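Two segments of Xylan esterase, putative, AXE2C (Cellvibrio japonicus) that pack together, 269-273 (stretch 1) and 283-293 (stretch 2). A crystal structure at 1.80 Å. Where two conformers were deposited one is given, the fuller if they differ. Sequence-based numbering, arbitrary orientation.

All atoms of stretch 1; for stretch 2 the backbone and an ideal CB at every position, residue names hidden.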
# COMPACT_ATOMS: atom_id res chain seq x y z
N VAL A 269 -10.23 10.19 -7.53
CA VAL A 269 -10.55 9.43 -8.74
C VAL A 269 -11.18 8.11 -8.32
O VAL A 269 -10.56 7.35 -7.57
CB VAL A 269 -9.29 9.21 -9.61
CG1 VAL A 269 -9.62 8.35 -10.81
CG2 VAL A 269 -8.79 10.55 -10.10
N LEU A 270 -12.41 7.82 -8.80
CA LEU A 270 -13.08 6.60 -8.45
C LEU A 270 -12.95 5.63 -9.59
O LEU A 270 -13.00 6.01 -10.76
CB LEU A 270 -14.59 6.85 -8.18
CG LEU A 270 -14.85 8.01 -7.22
CD1 LEU A 270 -16.35 8.17 -6.97
CD2 LEU A 270 -14.15 7.72 -5.92
N THR A 271 -12.78 4.36 -9.27
CA THR A 271 -12.71 3.35 -10.33
C THR A 271 -13.27 2.03 -9.81
O THR A 271 -13.19 1.76 -8.60
CB THR A 271 -11.21 3.16 -10.81
OG1 THR A 271 -11.21 2.14 -11.80
CG2 THR A 271 -10.37 2.66 -9.70
N GLU A 272 -13.86 1.22 -10.69
CA GLU A 272 -14.47 -0.04 -10.25
C GLU A 272 -13.47 -1.17 -10.03
O GLU A 272 -13.81 -2.21 -9.52
CB GLU A 272 -15.54 -0.50 -11.27
CG GLU A 272 -15.00 -0.98 -12.62
CD GLU A 272 -14.79 0.12 -13.64
OE1 GLU A 272 -14.72 1.31 -13.29
OE2 GLU A 272 -14.67 -0.21 -14.84
N GLY A 273 -12.25 -1.00 -10.49
CA GLY A 273 -11.25 -2.04 -10.32
C GLY A 273 -11.29 -3.10 -11.44
O GLY A 273 -12.14 -3.06 -12.37
N UNK A 283 -22.74 -2.38 -13.10
CA UNK A 283 -23.50 -1.84 -11.98
C UNK A 283 -22.61 -0.93 -11.15
O UNK A 283 -23.02 0.17 -10.77
CB UNK A 283 -24.08 -2.96 -11.12
N UNK A 284 -21.39 -1.39 -10.85
CA UNK A 284 -20.50 -0.50 -10.08
C UNK A 284 -20.13 0.78 -10.83
O UNK A 284 -20.05 1.87 -10.24
CB UNK A 284 -19.22 -1.25 -9.71
N UNK A 285 -19.92 0.68 -12.14
CA UNK A 285 -19.66 1.88 -12.91
C UNK A 285 -20.84 2.83 -12.80
O UNK A 285 -20.66 4.06 -12.66
CB UNK A 285 -19.38 1.54 -14.37
N UNK A 286 -22.04 2.27 -12.86
CA UNK A 286 -23.25 3.06 -12.79
C UNK A 286 -23.34 3.75 -11.43
O UNK A 286 -23.62 4.94 -11.36
CB UNK A 286 -24.48 2.19 -13.04
N UNK A 287 -23.07 2.99 -10.37
CA UNK A 287 -23.16 3.52 -9.01
C UNK A 287 -22.12 4.65 -8.81
O UNK A 287 -22.40 5.67 -8.19
CB UNK A 287 -22.94 2.40 -7.99
N UNK A 288 -20.93 4.47 -9.38
CA UNK A 288 -19.93 5.51 -9.31
C UNK A 288 -20.42 6.78 -10.02
O UNK A 288 -20.22 7.90 -9.53
CB UNK A 288 -18.62 5.02 -9.92
N UNK A 289 -21.02 6.62 -11.20
CA UNK A 289 -21.47 7.80 -11.92
C UNK A 289 -22.52 8.52 -11.07
O UNK A 289 -22.54 9.73 -10.99
CB UNK A 289 -22.03 7.43 -13.29
N UNK A 290 -23.41 7.78 -10.43
CA UNK A 290 -24.45 8.43 -9.65
C UNK A 290 -23.87 9.03 -8.36
O UNK A 290 -24.33 10.06 -7.89
CB UNK A 290 -25.56 7.43 -9.32
N UNK A 291 -22.88 8.37 -7.79
CA UNK A 291 -22.16 8.97 -6.62
C UNK A 291 -21.59 10.32 -7.00
O UNK A 291 -21.69 11.31 -6.26
CB UNK A 291 -21.03 8.06 -6.13
N UNK A 292 -20.93 10.38 -8.15
CA UNK A 292 -20.35 11.65 -8.56
C UNK A 292 -21.44 12.70 -8.80
O UNK A 292 -21.27 13.87 -8.49
CB UNK A 292 -19.51 11.46 -9.82
N UNK A 293 -22.56 12.27 -9.37
CA UNK A 293 -23.67 13.21 -9.58
C UNK A 293 -24.15 13.80 -8.25
O UNK A 293 -24.31 15.03 -8.11
CB UNK A 293 -24.83 12.51 -10.29

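Stretch 2 is helical throughout, and stretch 1 meets one side of it with two side chains, Leu270 and Glu272. Position 283 lies out of reach of stretch 1, so almost any helix-compatible residue would do. It is Ala283.

Position 284 points toward stretch 1. Its ideal CB is 4.1 Å from Glu272 CB, the aliphatic root of that side chain, with no polar group required. A medium apolar residue would suit, such as leucine, isoleucine or methionine. The residue is Leu284, with chi1 t and chi2 p. Its CD2 lies 3.7 Å from Glu272 CB.

Position 285 points sideways. Its ideal CB is 4.8 Å from Glu272 OE1, so a basic or hydroxyl side chain could be imagined, but a small apolar one also fits. The residue is Val285, chi1 t. Its CG2 comes to 3.4 Å from Glu272 CD, a close packing contact. Glu272 OE1 is hydrogen-bonded elsewhere in the structure, and OE2 to a residue flanking one of the stretches.

Positions 286 and 287 are out of reach and stretch 1 sets no demand there. They are Ser286 and Tyr287.

Position 288 points toward the gap between Leu270 and Glu272, its ideal CB 4.8 Å from Leu270 CB. An aliphatic side chain is the natural choice, and leucine, isoleucine, valine or methionine could be considered. The residue is Ile288, chi1 m and chi2 t. Its CG2 packs 3.8 Å from Leu270 CB. Its CD1 reaches the backbone beyond, 3.7 Å from Thr271 C and also 3.7 Å from Glu272 N. That amide has no hydrogen-bond partner in the model, and a methyl group cannot supply one.

Position 289 points away, with helical backbone angles and room for a CB. Stretch 1 gives no reason for glycine, yet the residue is Gly289. Position 290 is out of reach, and holds Glu290.

Position 291 points toward stretch 1, with its ideal CB 4.8 Å from Leu270 CD1. A small or branched residue such as alanine, valine or threonine would be reasonable. The residue is Thr291, chi1 m. Its CG2 makes a loose contact, 4.3 Å from Leu270 CD1, while OG1 donates to the helix backbone, 2.8 Å from Tyr287 O.

Position 292 also points toward stretch 1, but its ideal CB is 5.4 Å from Leu270 CD1. A longer side chain with an aliphatic stem could close that distance. The residue is Arg292, whose CG lies 3.9 Å from Leu270 CD1. Its NE and NH2 hydrogen-bond elsewhere in the structure.

Position 293 is out of reach. It is Gln293.

Stretch 2, residues 283-293: ALVSYIGETRQ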
# COMPACT_ATOMS: atom_id res chain seq x y z
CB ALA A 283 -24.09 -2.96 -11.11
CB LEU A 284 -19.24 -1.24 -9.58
CG LEU A 284 -18.28 -0.42 -8.69
CD1 LEU A 284 -19.07 0.30 -7.58
CD2 LEU A 284 -17.19 -1.32 -8.07
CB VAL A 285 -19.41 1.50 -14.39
CG1 VAL A 285 -19.44 2.73 -15.28
CG2 VAL A 285 -18.05 0.71 -14.51
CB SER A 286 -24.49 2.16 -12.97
OG SER A 286 -25.61 3.01 -13.06
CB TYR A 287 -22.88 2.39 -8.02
CG TYR A 287 -23.97 1.34 -7.85
CD1 TYR A 287 -25.11 1.31 -8.69
CD2 TYR A 287 -23.84 0.35 -6.89
CE1 TYR A 287 -26.11 0.32 -8.52
CE2 TYR A 287 -24.85 -0.66 -6.71
CZ TYR A 287 -25.98 -0.63 -7.51
OH TYR A 287 -26.91 -1.64 -7.34
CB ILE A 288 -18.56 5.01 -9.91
CG1 ILE A 288 -17.90 4.06 -8.89
CG2 ILE A 288 -17.65 6.24 -10.28
CD1 ILE A 288 -16.74 3.21 -9.48
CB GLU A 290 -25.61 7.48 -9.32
CG GLU A 290 -26.80 8.20 -8.75
CD GLU A 290 -28.08 7.31 -8.68
OE1 GLU A 290 -28.19 6.32 -9.43
OE2 GLU A 290 -28.96 7.61 -7.83
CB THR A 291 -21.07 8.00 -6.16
OG1 THR A 291 -21.72 6.77 -5.75
CG2 THR A 291 -20.16 8.61 -5.04
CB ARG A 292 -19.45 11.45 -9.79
CG ARG A 292 -18.27 10.52 -9.48
CD ARG A 292 -17.28 10.37 -10.65
NE ARG A 292 -16.87 11.66 -11.18
CZ ARG A 292 -17.44 12.24 -12.23
NH1 ARG A 292 -18.42 11.62 -12.86
NH2 ARG A 292 -17.02 13.42 -12.65
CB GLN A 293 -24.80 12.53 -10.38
CG GLN A 293 -26.03 13.43 -10.51
CD GLN A 293 -26.91 13.05 -11.69
OE1 GLN A 293 -26.41 12.75 -12.78
NE2 GLN A 293 -28.22 13.08 -11.49
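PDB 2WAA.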